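Local coordinates for protein endo-xylogalacturonan hydrolase A (Aspergillus tubingensis, PDB 4C2L) that breaks down xylogalacturonan, the xylose-substituted galacturonan of the hairy regions of pectin, as a secreted glycoside hydrolase of family 28, at residues A[28-33]-A[57-62]; A[329-334]-A[361-366]. One frame throughout, in Å; residues are numbered along the deposited sequence.

Contact 1 of 2, residues A[28-33]-A[57-62]; sequences STDDVP and YLNSVL
The carboxylate of Asp30 lies over the bend between Asn59 and Ser60 and grips it with both oxygens. OD1 is held between two backbone N-H groups that reach it from opposite faces of the carboxylate plane: Asn59 N across the contact, with Asp30 OD1 at 2.9 Å, and Val32 N within its own segment, with Asp30 OD1 at 3.0 Å. The other oxygen turns its syn lone pair to the hydroxyl of Ser60, which donates from OG to Asp30 OD2 over 2.8 Å. A chi1 of -166° sets Asp30 CG anti to the backbone N, near Asn59 CB. The bond from Val32 N is a capping bond at the entry to helix 32-42, so a single aspartate ties the start of that helix to the loop following strand 55-58, near the N-terminal end of the parallel beta-helix of this family. The Asn59 side chain runs past Asp30 in the opposite direction, its amide plane 30° from the carboxylate, and its ND2 donates to Ser27 O. Asp31 grips the strand itself: its N bonds to Tyr57 O at 2.8 Å, while its OD2, met on the anti side, takes the N-H of Tyr57 N at 2.8 Å, and its OD1 is held by Gly24 N. Beyond these polar groups Val32 directs its CB at 57-62, and each methyl finds its own partner there. CG2 lies against Leu58 CB at 3.9 Å, and CG1 comes 3.5 Å from Val61 O, with Leu62 CD1 a looser neighbour. Ile35 of the same helix continues this apolar surface over Leu58 and Leu62.

Contact 2 of 2, residues A[329-334]-A[361-366]; sequences SGTTSD and KAPSGK
Thr331 and Lys361 pair through a single parallel beta bridge, in which Lys361 N donates to Gly330 O at 3.1 Å and Lys361 O accepts from Thr332 N at 3.0 Å. The same carbonyl oxygen also receives a CA-H...O contact from Thr331, and CG2 of that threonine, anti to its backbone N, comes within 3.4 Å of Lys361 O. Past the bridge, Pro363 takes over. Pro363 CD faces two carbonyl oxygens of the other segment, 3.2 Å from Thr332 O and equally near Ser333 O, while CG meets the carboxylate of Asp334, whose OD1 is 3.3 Å from Pro363 CG as the two side chains cross obliquely. On the buried side, Thr332 OG1 lies 3.2 Å from Ala362 CA. Ala362 opens a type I turn that ends at Gly365, and Ser364 OG accepts from Lys366 N in an ST turn, so the second segment folds back soon after the bridge. Segment 329-334 rounds a corner of the beta-helix at Gly330 and on its other side bonds through its backbone to strand 279-294, while Thr332 and Ala362 both rest on Val340 of strand 339-344.

Contact 1 closes before contact 2 opens along the chain, and the two lie on opposite sides of the molecule's centre, with centres about 48 Å apart and nearest atoms about 38 Å apart. Both belong to the same right-handed parallel beta-helix, whose coils link them through successive parallel strands. Contact 1 joins the start of helix 32-42 to the end of strand 55-58, near the N-terminal end; contact 2 joins strand 331-332 to the loop between strands 350-358 and 368-372, toward the C-terminal end. Both lie away from the probable catalytic residues, and they are two local joins near opposite ends of the solenoid.

Contact 1 of 2, residues A[28-33]-A[57-62]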
loop_
_atom_site.group_PDB
_atom_site.type_symbol
_atom_site.label_atom_id
_atom_site.label_comp_id
_atom_site.label_asym_id
_atom_site.label_seq_id
_atom_site.Cartn_x
_atom_site.Cartn_y
_atom_site.Cartn_z
ATOM N N SER A 28 -26.159 16.978 -2.579
ATOM C CA SER A 28 -26.219 17.933 -1.467
ATOM C C SER A 28 -26.783 17.329 -0.189
ATOM O O SER A 28 -26.797 17.988 0.854
ATOM C CB SER A 28 -27.028 19.173 -1.852
ATOM O OG SER A 28 -26.276 19.922 -2.780
ATOM N N THR A 29 -27.272 16.096 -0.269
ATOM C CA THR A 29 -27.793 15.411 0.912
ATOM C C THR A 29 -26.867 14.279 1.312
ATOM O O THR A 29 -26.634 13.361 0.527
ATOM C CB THR A 29 -29.218 14.885 0.680
ATOM O OG1 THR A 29 -30.072 16.000 0.411
ATOM C CG2 THR A 29 -29.734 14.155 1.915
ATOM N N ASP A 30 -26.357 14.356 2.538
ATOM C CA ASP A 30 -25.440 13.336 3.044
ATOM C C ASP A 30 -26.234 12.055 3.343
ATOM O O ASP A 30 -27.210 12.091 4.104
ATOM C CB ASP A 30 -24.780 13.870 4.317
ATOM C CG ASP A 30 -23.579 13.050 4.736
ATOM O OD1 ASP A 30 -23.307 12.000 4.111
ATOM O OD2 ASP A 30 -22.903 13.492 5.684
ATOM N N ASP A 31 -25.837 10.931 2.724
ATOM C CA ASP A 31 -26.463 9.636 2.987
ATOM C C ASP A 31 -25.841 8.869 4.148
ATOM O O ASP A 31 -26.338 7.808 4.534
ATOM C CB ASP A 31 -26.419 8.744 1.728
ATOM C CG ASP A 31 -27.327 9.250 0.618
ATOM O OD1 ASP A 31 -28.422 9.790 0.917
ATOM O OD2 ASP A 31 -26.955 9.095 -0.569
ATOM N N VAL A 32 -24.737 9.374 4.694
ATOM C CA VAL A 32 -24.054 8.660 5.779
ATOM C C VAL A 32 -24.992 8.300 6.955
ATOM O O VAL A 32 -24.976 7.171 7.412
ATOM C CB VAL A 32 -22.773 9.395 6.233
ATOM C CG1 VAL A 32 -22.249 8.857 7.558
ATOM C CG2 VAL A 32 -21.686 9.270 5.160
ATOM N N PRO A 33 -25.847 9.240 7.413
ATOM C CA PRO A 33 -26.697 8.818 8.549
ATOM C C PRO A 33 -27.622 7.648 8.224
ATOM O O PRO A 33 -27.785 6.751 9.055
ATOM C CB PRO A 33 -27.500 10.086 8.870
ATOM C CG PRO A 33 -26.547 11.181 8.504
ATOM C CD PRO A 33 -25.880 10.702 7.224
ATOM N N TYR A 57 -24.369 9.248 -1.708
ATOM C CA TYR A 57 -23.487 10.394 -1.586
ATOM C C TYR A 57 -23.037 10.446 -0.154
ATOM O O TYR A 57 -23.851 10.583 0.748
ATOM C CB TYR A 57 -24.217 11.693 -1.981
ATOM C CG TYR A 57 -24.611 11.630 -3.424
ATOM C CD1 TYR A 57 -23.667 11.879 -4.425
ATOM C CD2 TYR A 57 -25.903 11.258 -3.792
ATOM C CE1 TYR A 57 -24.013 11.801 -5.765
ATOM C CE2 TYR A 57 -26.263 11.159 -5.135
ATOM C CZ TYR A 57 -25.314 11.437 -6.107
ATOM O OH TYR A 57 -25.648 11.333 -7.439
ATOM N N LEU A 58 -21.735 10.285 0.054
ATOM C CA LEU A 58 -21.211 10.205 1.399
ATOM C C LEU A 58 -20.450 11.491 1.645
ATOM O O LEU A 58 -19.365 11.690 1.105
ATOM C CB LEU A 58 -20.292 8.982 1.530
ATOM C CG LEU A 58 -20.975 7.600 1.630
ATOM C CD1 LEU A 58 -21.858 7.272 0.455
ATOM C CD2 LEU A 58 -19.898 6.533 1.754
ATOM N N ASN A 59 -21.016 12.379 2.447
ATOM C CA ASN A 59 -20.436 13.716 2.585
ATOM C C ASN A 59 -19.724 13.925 3.926
ATOM O O ASN A 59 -19.398 15.065 4.316
ATOM C CB ASN A 59 -21.523 14.770 2.386
ATOM C CG ASN A 59 -22.128 14.725 1.002
ATOM O OD1 ASN A 59 -21.565 14.119 0.087
ATOM N ND2 ASN A 59 -23.296 15.358 0.840
ATOM N N SER A 60 -19.460 12.811 4.602
ATOM C CA SER A 60 -18.785 12.815 5.894
ATOM C C SER A 60 -18.153 11.457 6.123
ATOM O O SER A 60 -18.356 10.533 5.315
ATOM C CB SER A 60 -19.800 13.120 6.995
ATOM O OG SER A 60 -20.847 12.167 6.990
ATOM N N VAL A 61 -17.395 11.319 7.213
ATOM C CA VAL A 61 -16.771 10.028 7.542
ATOM C C VAL A 61 -17.843 8.953 7.710
ATOM O O VAL A 61 -18.834 9.187 8.408
ATOM C CB VAL A 61 -15.982 10.127 8.855
ATOM C CG1 VAL A 61 -15.488 8.745 9.290
ATOM C CG2 VAL A 61 -14.825 11.114 8.696
ATOM N N LEU A 62 -17.649 7.801 7.074
ATOM C CA LEU A 62 -18.542 6.649 7.255
ATOM C C LEU A 62 -17.903 5.700 8.249
ATOM O O LEU A 62 -16.869 5.093 7.967
ATOM C CB LEU A 62 -18.758 5.910 5.927
ATOM C CG LEU A 62 -19.584 4.623 5.993
ATOM C CD1 LEU A 62 -20.957 4.881 6.593
ATOM C CD2 LEU A 62 -19.719 4.024 4.596
#

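Contact 2 of 2, residues A[329-334]-A[361-366]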
loop_
_atom_site.group_PDB
_atom_site.type_symbol
_atom_site.label_atom_id
_atom_site.label_comp_id
_atom_site.label_asym_id
_atom_site.label_seq_id
_atom_site.Cartn_x
_atom_site.Cartn_y
_atom_site.Cartn_z
ATOM N N SER A 329 11.851 -11.508 -13.552
ATOM C CA SER A 329 12.116 -11.423 -14.983
ATOM C C SER A 329 11.617 -10.110 -15.560
ATOM O O SER A 329 10.926 -9.340 -14.882
ATOM C CB SER A 329 11.501 -12.620 -15.702
ATOM O OG SER A 329 10.093 -12.641 -15.520
ATOM N N GLY A 330 11.986 -9.851 -16.809
ATOM C CA GLY A 330 11.530 -8.672 -17.510
ATOM C C GLY A 330 12.625 -7.679 -17.804
ATOM O O GLY A 330 13.817 -8.009 -17.759
ATOM N N THR A 331 12.205 -6.454 -18.102
ATOM C CA THR A 331 13.075 -5.415 -18.610
ATOM C C THR A 331 12.790 -4.145 -17.840
ATOM O O THR A 331 11.626 -3.758 -17.680
ATOM C CB THR A 331 12.804 -5.164 -20.118
ATOM O OG1 THR A 331 12.758 -6.421 -20.805
ATOM C CG2 THR A 331 13.885 -4.306 -20.739
ATOM N N THR A 332 13.852 -3.494 -17.376
ATOM C CA THR A 332 13.729 -2.202 -16.721
ATOM C C THR A 332 13.552 -1.084 -17.755
ATOM O O THR A 332 13.619 -1.321 -18.961
ATOM C CB THR A 332 14.936 -1.886 -15.817
ATOM O OG1 THR A 332 16.156 -2.043 -16.560
ATOM C CG2 THR A 332 14.961 -2.810 -14.585
ATOM N N SER A 333 13.329 0.127 -17.262
ATOM C CA SER A 333 13.227 1.314 -18.093
ATOM C C SER A 333 14.606 1.793 -18.554
ATOM O O SER A 333 15.633 1.264 -18.123
ATOM C CB SER A 333 12.561 2.434 -17.296
ATOM O OG SER A 333 13.472 2.971 -16.355
ATOM N N ASP A 334 14.609 2.822 -19.401
ATOM C CA ASP A 334 15.834 3.498 -19.842
ATOM C C ASP A 334 16.529 4.257 -18.726
ATOM O O ASP A 334 17.709 4.566 -18.836
ATOM C CB ASP A 334 15.510 4.529 -20.936
ATOM C CG ASP A 334 15.033 3.900 -22.216
ATOM O OD1 ASP A 334 15.467 2.774 -22.547
ATOM O OD2 ASP A 334 14.219 4.550 -22.910
ATOM N N LYS A 361 16.871 -7.563 -17.314
ATOM C CA LYS A 361 17.827 -6.804 -18.110
ATOM C C LYS A 361 17.355 -5.378 -18.323
ATOM O O LYS A 361 16.153 -5.110 -18.298
ATOM C CB LYS A 361 18.035 -7.492 -19.467
ATOM C CG LYS A 361 18.826 -8.792 -19.374
ATOM C CD LYS A 361 18.792 -9.570 -20.682
ATOM C CE LYS A 361 19.993 -10.502 -20.800
ATOM N NZ LYS A 361 20.250 -11.286 -19.558
ATOM N N ALA A 362 18.303 -4.470 -18.532
ATOM C CA ALA A 362 18.006 -3.114 -18.965
ATOM C C ALA A 362 17.675 -3.161 -20.478
ATOM O O ALA A 362 17.903 -4.186 -21.107
ATOM C CB ALA A 362 19.189 -2.210 -18.675
ATOM N N PRO A 363 17.092 -2.085 -21.039
ATOM C CA PRO A 363 16.778 -2.078 -22.481
ATOM C C PRO A 363 17.983 -2.392 -23.392
ATOM O O PRO A 363 17.817 -3.063 -24.412
ATOM C CB PRO A 363 16.268 -0.655 -22.703
ATOM C CG PRO A 363 15.564 -0.349 -21.408
ATOM C CD PRO A 363 16.501 -0.912 -20.365
ATOM N N SER A 364 19.167 -1.921 -23.008
ATOM C CA SER A 364 20.427 -2.220 -23.711
ATOM C C SER A 364 20.812 -3.702 -23.726
ATOM O O SER A 364 21.687 -4.111 -24.496
ATOM C CB SER A 364 21.564 -1.443 -23.061
ATOM O OG SER A 364 21.809 -1.931 -21.741
ATOM N N GLY A 365 20.187 -4.499 -22.863
ATOM C CA GLY A 365 20.546 -5.906 -22.706
ATOM C C GLY A 365 21.495 -6.138 -21.533
ATOM O O GLY A 365 21.710 -7.276 -21.129
ATOM N N LYS A 366 22.060 -5.066 -20.986
ATOM C CA LYS A 366 22.947 -5.173 -19.823
ATOM C C LYS A 366 22.152 -5.376 -18.532
ATOM O O LYS A 366 20.926 -5.200 -18.528
ATOM C CB LYS A 366 23.853 -3.951 -19.732
ATOM C CG LYS A 366 24.927 -3.960 -20.809
ATOM C CD LYS A 366 25.542 -2.590 -21.001
ATOM C CE LYS A 366 26.629 -2.643 -22.061
ATOM N NZ LYS A 366 27.402 -1.370 -22.086
#